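SusD homolog (Bacteroides thetaiotaomicron, PDB 3EHM) probably binds mucin O-glycans as a SusD-like outer-membrane lipoprotein, helping a human gut symbiont to use these host sugars. Local coordinates at residues 269-274 / 328-333; 306-311 / 401-406. All coordinates share one frame; numbering follows the deposited sequence.

Interaction 1 of 2, residues 269-274 / 328-333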
ATOM      1  N   GLU A 269      -8.016 -16.283  -8.891  1.00 16.11           N
ATOM      2  CA  GLU A 269      -7.913 -16.228  -7.440  1.00 16.41           C
ATOM      3  C   GLU A 269      -8.181 -14.857  -6.823  1.00 16.47           C
ATOM      4  O   GLU A 269      -8.615 -14.771  -5.681  1.00 19.56           O
ATOM      5  CB  GLU A 269      -6.533 -16.748  -7.004  1.00 17.20           C
ATOM      6  CG  GLU A 269      -6.269 -18.190  -7.463  1.00 18.43           C
ATOM      7  CD  GLU A 269      -4.880 -18.707  -7.112  1.00 20.73           C
ATOM      8  OE1 GLU A 269      -3.898 -17.946  -7.246  1.00 19.87           O
ATOM      9  OE2 GLU A 269      -4.770 -19.887  -6.716  1.00 20.42           O
ATOM     10  N   THR A 270      -7.938 -13.782  -7.564  1.00 16.60           N
ATOM     11  CA  THR A 270      -8.175 -12.452  -7.013  1.00 14.33           C
ATOM     12  C   THR A 270      -9.497 -11.844  -7.465  1.00 12.87           C
ATOM     13  O   THR A 270      -9.749 -11.686  -8.656  1.00 12.90           O
ATOM     14  CB  THR A 270      -7.021 -11.496  -7.356  1.00 14.72           C
ATOM     15  OG1 THR A 270      -5.831 -11.951  -6.700  1.00 14.45           O
ATOM     16  CG2 THR A 270      -7.337 -10.077  -6.885  1.00 14.07           C
ATOM     17  N   ARG A 271     -10.329 -11.493  -6.488  1.00 11.51           N
ATOM     18  CA  ARG A 271     -11.644 -10.918  -6.745  1.00 12.80           C
ATOM     19  C   ARG A 271     -11.877  -9.699  -5.848  1.00 13.86           C
ATOM     20  O   ARG A 271     -11.030  -9.364  -5.018  1.00 13.62           O
ATOM     21  CB  ARG A 271     -12.712 -11.985  -6.485  1.00 11.57           C
ATOM     22  CG  ARG A 271     -12.596 -13.221  -7.395  1.00 11.38           C
ATOM     23  CD  ARG A 271     -13.011 -12.871  -8.817  1.00 12.53           C
ATOM     24  NE  ARG A 271     -12.980 -14.001  -9.749  1.00 11.92           N
ATOM     25  CZ  ARG A 271     -11.972 -14.270 -10.575  1.00 15.24           C
ATOM     26  NH1 ARG A 271     -10.891 -13.498 -10.590  1.00 11.26           N
ATOM     27  NH2 ARG A 271     -12.057 -15.292 -11.419  1.00 13.18           N
HETATM   28  N   MSE A 272     -13.021  -9.038  -6.020  1.00 13.44           N
HETATM   29  CA  MSE A 272     -13.360  -7.852  -5.227  1.00 13.33           C
HETATM   30  C   MSE A 272     -13.542  -8.195  -3.747  1.00 12.65           C
HETATM   31  O   MSE A 272     -14.251  -9.141  -3.404  1.00 13.00           O
HETATM   32  CB  MSE A 272     -14.645  -7.208  -5.765  1.00 14.21           C
HETATM   33  CG  MSE A 272     -15.071  -5.940  -5.028  1.00 15.30           C
HETATM   34 SE   MSE A 272     -16.751  -5.230  -5.706  1.00 24.25          SE
HETATM   35  CE  MSE A 272     -17.916  -6.680  -5.173  1.00 14.00           C
ATOM     36  N   GLY A 273     -12.902  -7.415  -2.882  1.00 11.53           N
ATOM     37  CA  GLY A 273     -12.987  -7.642  -1.447  1.00 13.18           C
ATOM     38  C   GLY A 273     -14.255  -7.114  -0.801  1.00 12.75           C
ATOM     39  O   GLY A 273     -14.841  -6.139  -1.269  1.00 13.04           O
ATOM     40  N   ALA A 274     -14.664  -7.747   0.295  1.00 13.31           N
ATOM     41  CA  ALA A 274     -15.886  -7.365   1.005  1.00 13.77           C
ATOM     42  C   ALA A 274     -15.819  -5.981   1.629  1.00 12.91           C
ATOM     43  O   ALA A 274     -16.770  -5.206   1.543  1.00 11.05           O
ATOM     44  CB  ALA A 274     -16.206  -8.397   2.077  1.00 12.96           C
ATOM     45  N   ALA A 328     -17.248 -14.019  -9.152  1.00 15.40           N
ATOM     46  CA  ALA A 328     -17.574 -12.908  -8.272  1.00 14.35           C
ATOM     47  C   ALA A 328     -17.018 -11.685  -8.995  1.00 14.49           C
ATOM     48  O   ALA A 328     -16.322 -11.829 -10.003  1.00 13.92           O
ATOM     49  CB  ALA A 328     -16.882 -13.080  -6.923  1.00 16.18           C
ATOM     50  N   SER A 329     -17.324 -10.491  -8.502  1.00 14.48           N
ATOM     51  CA  SER A 329     -16.813  -9.277  -9.134  1.00 14.23           C
ATOM     52  C   SER A 329     -15.287  -9.350  -9.191  1.00 14.40           C
ATOM     53  O   SER A 329     -14.648  -9.851  -8.264  1.00 13.70           O
ATOM     54  CB  SER A 329     -17.251  -8.041  -8.344  1.00 13.88           C
ATOM     55  OG  SER A 329     -18.651  -7.849  -8.446  1.00 11.63           O
ATOM     56  N   ARG A 330     -14.712  -8.853 -10.280  1.00 14.65           N
ATOM     57  CA  ARG A 330     -13.265  -8.873 -10.464  1.00 15.53           C
ATOM     58  C   ARG A 330     -12.713  -7.469 -10.621  1.00 15.66           C
ATOM     59  O   ARG A 330     -13.410  -6.571 -11.078  1.00 14.62           O
ATOM     60  CB  ARG A 330     -12.887  -9.634 -11.737  1.00 15.24           C
ATOM     61  CG  ARG A 330     -13.526 -10.986 -11.897  1.00 19.01           C
ATOM     62  CD  ARG A 330     -13.023 -11.646 -13.173  1.00 18.51           C
ATOM     63  NE  ARG A 330     -13.691 -12.921 -13.413  1.00 21.68           N
ATOM     64  CZ  ARG A 330     -13.291 -13.818 -14.307  1.00 20.12           C
ATOM     65  NH1 ARG A 330     -12.218 -13.579 -15.048  1.00 19.39           N
ATOM     66  NH2 ARG A 330     -13.966 -14.949 -14.458  1.00 19.64           N
ATOM     67  N   PRO A 331     -11.443  -7.266 -10.245  1.00 16.10           N
ATOM     68  CA  PRO A 331     -10.861  -5.932 -10.396  1.00 16.05           C
ATOM     69  C   PRO A 331     -10.781  -5.665 -11.899  1.00 17.10           C
ATOM     70  O   PRO A 331     -10.453  -6.570 -12.671  1.00 17.16           O
ATOM     71  CB  PRO A 331      -9.468  -6.093  -9.785  1.00 17.83           C
ATOM     72  CG  PRO A 331      -9.666  -7.164  -8.759  1.00 16.02           C
ATOM     73  CD  PRO A 331     -10.542  -8.151  -9.489  1.00 15.64           C
ATOM     74  N   LYS A 332     -11.113  -4.450 -12.322  1.00 15.61           N
ATOM     75  CA  LYS A 332     -11.016  -4.112 -13.734  1.00 16.41           C
ATOM     76  C   LYS A 332      -9.556  -3.799 -14.012  1.00 17.89           C
ATOM     77  O   LYS A 332      -8.942  -2.987 -13.312  1.00 17.28           O
ATOM     78  CB  LYS A 332     -11.872  -2.890 -14.071  1.00 19.07           C
ATOM     79  CG  LYS A 332     -13.344  -3.194 -14.239  1.00 20.41           C
ATOM     80  CD  LYS A 332     -14.097  -1.990 -14.796  1.00 21.53           C
ATOM     81  CE  LYS A 332     -15.548  -2.345 -15.089  1.00 20.95           C
ATOM     82  NZ  LYS A 332     -16.328  -1.161 -15.534  1.00 22.10           N
ATOM     83  N   VAL A 333      -8.992  -4.456 -15.016  1.00 15.88           N
ATOM     84  CA  VAL A 333      -7.599  -4.237 -15.360  1.00 16.70           C
ATOM     85  C   VAL A 333      -7.266  -4.917 -16.683  1.00 16.24           C
ATOM     86  O   VAL A 333      -7.884  -5.915 -17.052  1.00 14.90           O
ATOM     87  CB  VAL A 333      -6.659  -4.800 -14.251  1.00 19.13           C
ATOM     88  CG1 VAL A 333      -6.885  -6.305 -14.077  1.00 16.43           C
ATOM     89  CG2 VAL A 333      -5.204  -4.530 -14.604  1.00 18.69           C
TER
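A single backbone hydrogen bond joins the segments: M272 N gives its hydrogen to S329 O, 2.9 Å away and nearly straight at 169°, approaching from above the carbonyl plane. The two chains run almost crosswise, 95° apart, so segment 328-333 adds no strand beside 270-272.

Stacking comes next. The guanidinium of R271 lies flat on that of R330, centres 4.0 Å apart and planes 13° from parallel. R271 bends at chi2, which brings it alongside the extended R330 chain. Two like charges face to face would probably repel, but arginine suits the place because its flat group stacks while its N-H groups are left to bond: R271 NH1 reaches T270 O, in the guanidinium plane, at 2.9 Å, and also V264 O; NH2 reaches K326 O.

Van der Waals packing fills the rest. M272, a selenomethionine here, runs extended to SE, then bends at chi3 to set its methyl CE on S329 CB at 3.5 Å. The rigid ring of P331 sets CD against T270 O and CG near T270 CG2. S329 OG bonds outside the segments, to F308 N.

Strand 270-272 pairs antiparallel with strand 67-69, whose F67 touches T270 and P331, as does V264 of helix 261-266.

Interaction 2 of 2, residues 306-311 / 401-406; sequences GYFPVA and NYKYGT
K403 lies across one face of the F308 ring like a bent finger. Its chain turns at chi3 and chi4, so that CD sits 4.1 Å from the centroid of the F308 ring in a CH-pi contact, and NZ comes back over the same face, 3.9 Å from that centroid, as a cation-pi partner. Lysine suits this partly exposed place, offering methylenes and a charge to one ring; Y297 is a second cation-pi partner. The opposite face of F308 is covered by G306 O.

Beside this pair the Y404 ring slots in at about a right angle to the F308 side chain, its OH 3.5 Å from F308 CB. The in-plane edge of Y404 meets P309 O, and V310 CG2 lies against its CD1.

Both segments are irregular loops of the SusD-like fold, a member of the TPR clan in which helix far outweighs strand, and they meet through side chains with their backbones well apart: the nearest CA atoms, of V310 and Y404, are 7.2 Å from each other. A tyrosine is long enough to span such a gap. Y402, with CG anti to the backbone N (chi1 -169°), reaches across so that its OH accepts the hydrogen of A311 N at 3.0 Å, almost straight at 173°. The small A311 methyl leaves room for the ring end, resting 3.8 Å from Y402 CZ, while P309 O lies at the ring edge near CE1. One water donates to P309 O and weakly accepts from K403 N; another donates to both Y307 O and N401 OD1.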
ATOM      1  N   GLY A 306     -24.505  -8.702 -10.594  1.00 23.06           N
ATOM      2  CA  GLY A 306     -24.343  -7.660  -9.595  1.00 21.52           C
ATOM      3  C   GLY A 306     -22.946  -7.649  -9.011  1.00 21.07           C
ATOM      4  O   GLY A 306     -22.087  -8.433  -9.414  1.00 22.11           O
ATOM      5  N   TYR A 307     -22.709  -6.751  -8.063  1.00 19.62           N
ATOM      6  CA  TYR A 307     -21.404  -6.654  -7.419  1.00 18.52           C
ATOM      7  C   TYR A 307     -21.342  -7.627  -6.247  1.00 16.70           C
ATOM      8  O   TYR A 307     -21.888  -7.360  -5.179  1.00 16.42           O
ATOM      9  CB  TYR A 307     -21.177  -5.212  -6.961  1.00 18.43           C
ATOM     10  CG  TYR A 307     -21.034  -4.265  -8.129  1.00 18.22           C
ATOM     11  CD1 TYR A 307     -19.854  -4.224  -8.870  1.00 17.61           C
ATOM     12  CD2 TYR A 307     -22.101  -3.459  -8.537  1.00 19.62           C
ATOM     13  CE1 TYR A 307     -19.734  -3.413  -9.987  1.00 17.91           C
ATOM     14  CE2 TYR A 307     -21.992  -2.640  -9.658  1.00 20.20           C
ATOM     15  CZ  TYR A 307     -20.804  -2.625 -10.378  1.00 18.68           C
ATOM     16  OH  TYR A 307     -20.681  -1.834 -11.493  1.00 22.61           O
ATOM     17  N   PHE A 308     -20.678  -8.760  -6.469  1.00 16.62           N
ATOM     18  CA  PHE A 308     -20.545  -9.817  -5.468  1.00 15.31           C
ATOM     19  C   PHE A 308     -19.116  -9.915  -4.937  1.00 15.32           C
ATOM     20  O   PHE A 308     -18.200 -10.300  -5.663  1.00 13.40           O
ATOM     21  CB  PHE A 308     -20.928 -11.169  -6.081  1.00 16.28           C
ATOM     22  CG  PHE A 308     -22.248 -11.163  -6.808  1.00 18.39           C
ATOM     23  CD1 PHE A 308     -22.392 -11.856  -8.006  1.00 17.08           C
ATOM     24  CD2 PHE A 308     -23.346 -10.477  -6.296  1.00 19.35           C
ATOM     25  CE1 PHE A 308     -23.612 -11.869  -8.687  1.00 20.56           C
ATOM     26  CE2 PHE A 308     -24.573 -10.485  -6.969  1.00 20.00           C
ATOM     27  CZ  PHE A 308     -24.703 -11.181  -8.167  1.00 20.23           C
ATOM     28  N   PRO A 309     -18.914  -9.581  -3.655  1.00 14.92           N
ATOM     29  CA  PRO A 309     -17.578  -9.642  -3.057  1.00 16.15           C
ATOM     30  C   PRO A 309     -17.211 -11.007  -2.482  1.00 16.11           C
ATOM     31  O   PRO A 309     -18.062 -11.879  -2.309  1.00 16.72           O
ATOM     32  CB  PRO A 309     -17.655  -8.581  -1.971  1.00 15.28           C
ATOM     33  CG  PRO A 309     -19.055  -8.764  -1.467  1.00 17.57           C
ATOM     34  CD  PRO A 309     -19.861  -8.901  -2.752  1.00 15.31           C
ATOM     35  N   VAL A 310     -15.924 -11.176  -2.197  1.00 16.44           N
ATOM     36  CA  VAL A 310     -15.403 -12.394  -1.594  1.00 14.31           C
ATOM     37  C   VAL A 310     -14.871 -11.926  -0.243  1.00 14.38           C
ATOM     38  O   VAL A 310     -14.161 -10.920  -0.161  1.00 14.26           O
ATOM     39  CB  VAL A 310     -14.272 -13.004  -2.444  1.00 15.15           C
ATOM     40  CG1 VAL A 310     -13.662 -14.205  -1.733  1.00 12.31           C
ATOM     41  CG2 VAL A 310     -14.829 -13.433  -3.801  1.00 14.28           C
ATOM     42  N   ALA A 311     -15.229 -12.641   0.815  1.00 14.73           N
ATOM     43  CA  ALA A 311     -14.820 -12.254   2.158  1.00 15.88           C
ATOM     44  C   ALA A 311     -13.312 -12.280   2.375  1.00 16.16           C
ATOM     45  O   ALA A 311     -12.583 -12.999   1.687  1.00 14.02           O
ATOM     46  CB  ALA A 311     -15.517 -13.137   3.181  1.00 18.45           C
ATOM     47  N   ASN A 401     -26.797 -12.226   1.908  1.00 27.60           N
ATOM     48  CA  ASN A 401     -26.121 -11.582   0.784  1.00 25.67           C
ATOM     49  C   ASN A 401     -24.822 -12.250   0.328  1.00 23.58           C
ATOM     50  O   ASN A 401     -24.498 -12.222  -0.857  1.00 22.47           O
ATOM     51  CB  ASN A 401     -25.831 -10.112   1.110  1.00 27.87           C
ATOM     52  CG  ASN A 401     -25.475  -9.303  -0.124  1.00 30.34           C
ATOM     53  OD1 ASN A 401     -24.590  -8.446  -0.089  1.00 32.55           O
ATOM     54  ND2 ASN A 401     -26.177  -9.562  -1.224  1.00 30.53           N
ATOM     55  N   TYR A 402     -24.070 -12.831   1.256  1.00 21.94           N
ATOM     56  CA  TYR A 402     -22.823 -13.484   0.878  1.00 20.86           C
ATOM     57  C   TYR A 402     -23.152 -14.843   0.271  1.00 22.14           C
ATOM     58  O   TYR A 402     -23.749 -15.694   0.920  1.00 22.77           O
ATOM     59  CB  TYR A 402     -21.904 -13.655   2.085  1.00 18.39           C
ATOM     60  CG  TYR A 402     -20.512 -14.070   1.677  1.00 18.09           C
ATOM     61  CD1 TYR A 402     -19.741 -13.248   0.857  1.00 17.52           C
ATOM     62  CD2 TYR A 402     -19.978 -15.295   2.076  1.00 17.95           C
ATOM     63  CE1 TYR A 402     -18.474 -13.630   0.441  1.00 17.99           C
ATOM     64  CE2 TYR A 402     -18.705 -15.692   1.664  1.00 18.44           C
ATOM     65  CZ  TYR A 402     -17.960 -14.853   0.846  1.00 18.87           C
ATOM     66  OH  TYR A 402     -16.710 -15.233   0.422  1.00 17.59           O
ATOM     67  N   LYS A 403     -22.746 -15.053  -0.973  1.00 23.50           N
ATOM     68  CA  LYS A 403     -23.068 -16.299  -1.650  1.00 25.04           C
ATOM     69  C   LYS A 403     -21.990 -17.371  -1.758  1.00 24.39           C
ATOM     70  O   LYS A 403     -22.234 -18.423  -2.341  1.00 25.63           O
ATOM     71  CB  LYS A 403     -23.606 -15.976  -3.047  1.00 26.76           C
ATOM     72  CG  LYS A 403     -22.993 -14.728  -3.663  1.00 26.51           C
ATOM     73  CD  LYS A 403     -23.539 -14.448  -5.057  1.00 26.59           C
ATOM     74  CE  LYS A 403     -25.028 -14.127  -5.053  1.00 28.34           C
ATOM     75  NZ  LYS A 403     -25.338 -12.779  -4.505  1.00 30.02           N
ATOM     76  N   TYR A 404     -20.817 -17.134  -1.182  1.00 21.87           N
ATOM     77  CA  TYR A 404     -19.742 -18.117  -1.288  1.00 21.58           C
ATOM     78  C   TYR A 404     -19.385 -18.812   0.018  1.00 22.42           C
ATOM     79  O   TYR A 404     -18.231 -19.174   0.247  1.00 24.05           O
ATOM     80  CB  TYR A 404     -18.507 -17.444  -1.890  1.00 19.61           C
ATOM     81  CG  TYR A 404     -18.840 -16.670  -3.145  1.00 18.61           C
ATOM     82  CD1 TYR A 404     -18.594 -15.301  -3.230  1.00 18.63           C
ATOM     83  CD2 TYR A 404     -19.455 -17.298  -4.228  1.00 18.66           C
ATOM     84  CE1 TYR A 404     -18.958 -14.573  -4.359  1.00 18.17           C
ATOM     85  CE2 TYR A 404     -19.825 -16.578  -5.365  1.00 17.63           C
ATOM     86  CZ  TYR A 404     -19.575 -15.218  -5.421  1.00 17.08           C
ATOM     87  OH  TYR A 404     -19.957 -14.498  -6.526  1.00 17.80           O
ATOM     88  N   GLY A 405     -20.385 -19.014   0.868  1.00 23.10           N
ATOM     89  CA  GLY A 405     -20.145 -19.675   2.133  1.00 23.66           C
ATOM     90  C   GLY A 405     -20.869 -18.983   3.264  1.00 25.11           C
ATOM     91  O   GLY A 405     -21.698 -18.107   3.028  1.00 25.86           O
ATOM     92  N   THR A 406     -20.555 -19.376   4.493  1.00 24.67           N
ATOM     93  CA  THR A 406     -21.187 -18.796   5.670  1.00 25.49           C
ATOM     94  C   THR A 406     -20.340 -17.670   6.241  1.00 23.63           C
ATOM     95  O   THR A 406     -19.310 -17.912   6.873  1.00 24.79           O
ATOM     96  CB  THR A 406     -21.397 -19.863   6.755  1.00 25.87           C
ATOM     97  OG1 THR A 406     -22.277 -20.877   6.252  1.00 31.96           O
ATOM     98  CG2 THR A 406     -22.001 -19.247   7.999  1.00 29.23           C
TER
HETATM   99  O   HOH W   1     -23.504  -8.276  -3.021  1.00 30.76           O
HETATM  100  O   HOH W   2     -21.019 -12.440  -2.181  1.00 17.67           O

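Overall arrangement
Both interactions are largely buried, but interaction 1 is nearer the centre of the chain, about 17 Å from it against about 24 Å for interaction 2; their centres are about 11 Å apart. Segment 306-311 is the go-between: V310 N meets M272 O in a probable hydrogen bond, F308 N meets S329 OG in another, and A328 CB packs on F308 O. Interaction 1 ties a short strand to a loop by one backbone hydrogen bond and stacked arginines, of which R271 has N-H groups met by backbone carbonyls. Interaction 2 joins two loops farther out through aromatic rings, a lysine over a phenylalanine, a tyrosine hydroxyl taking a backbone N-H, and bridging waters.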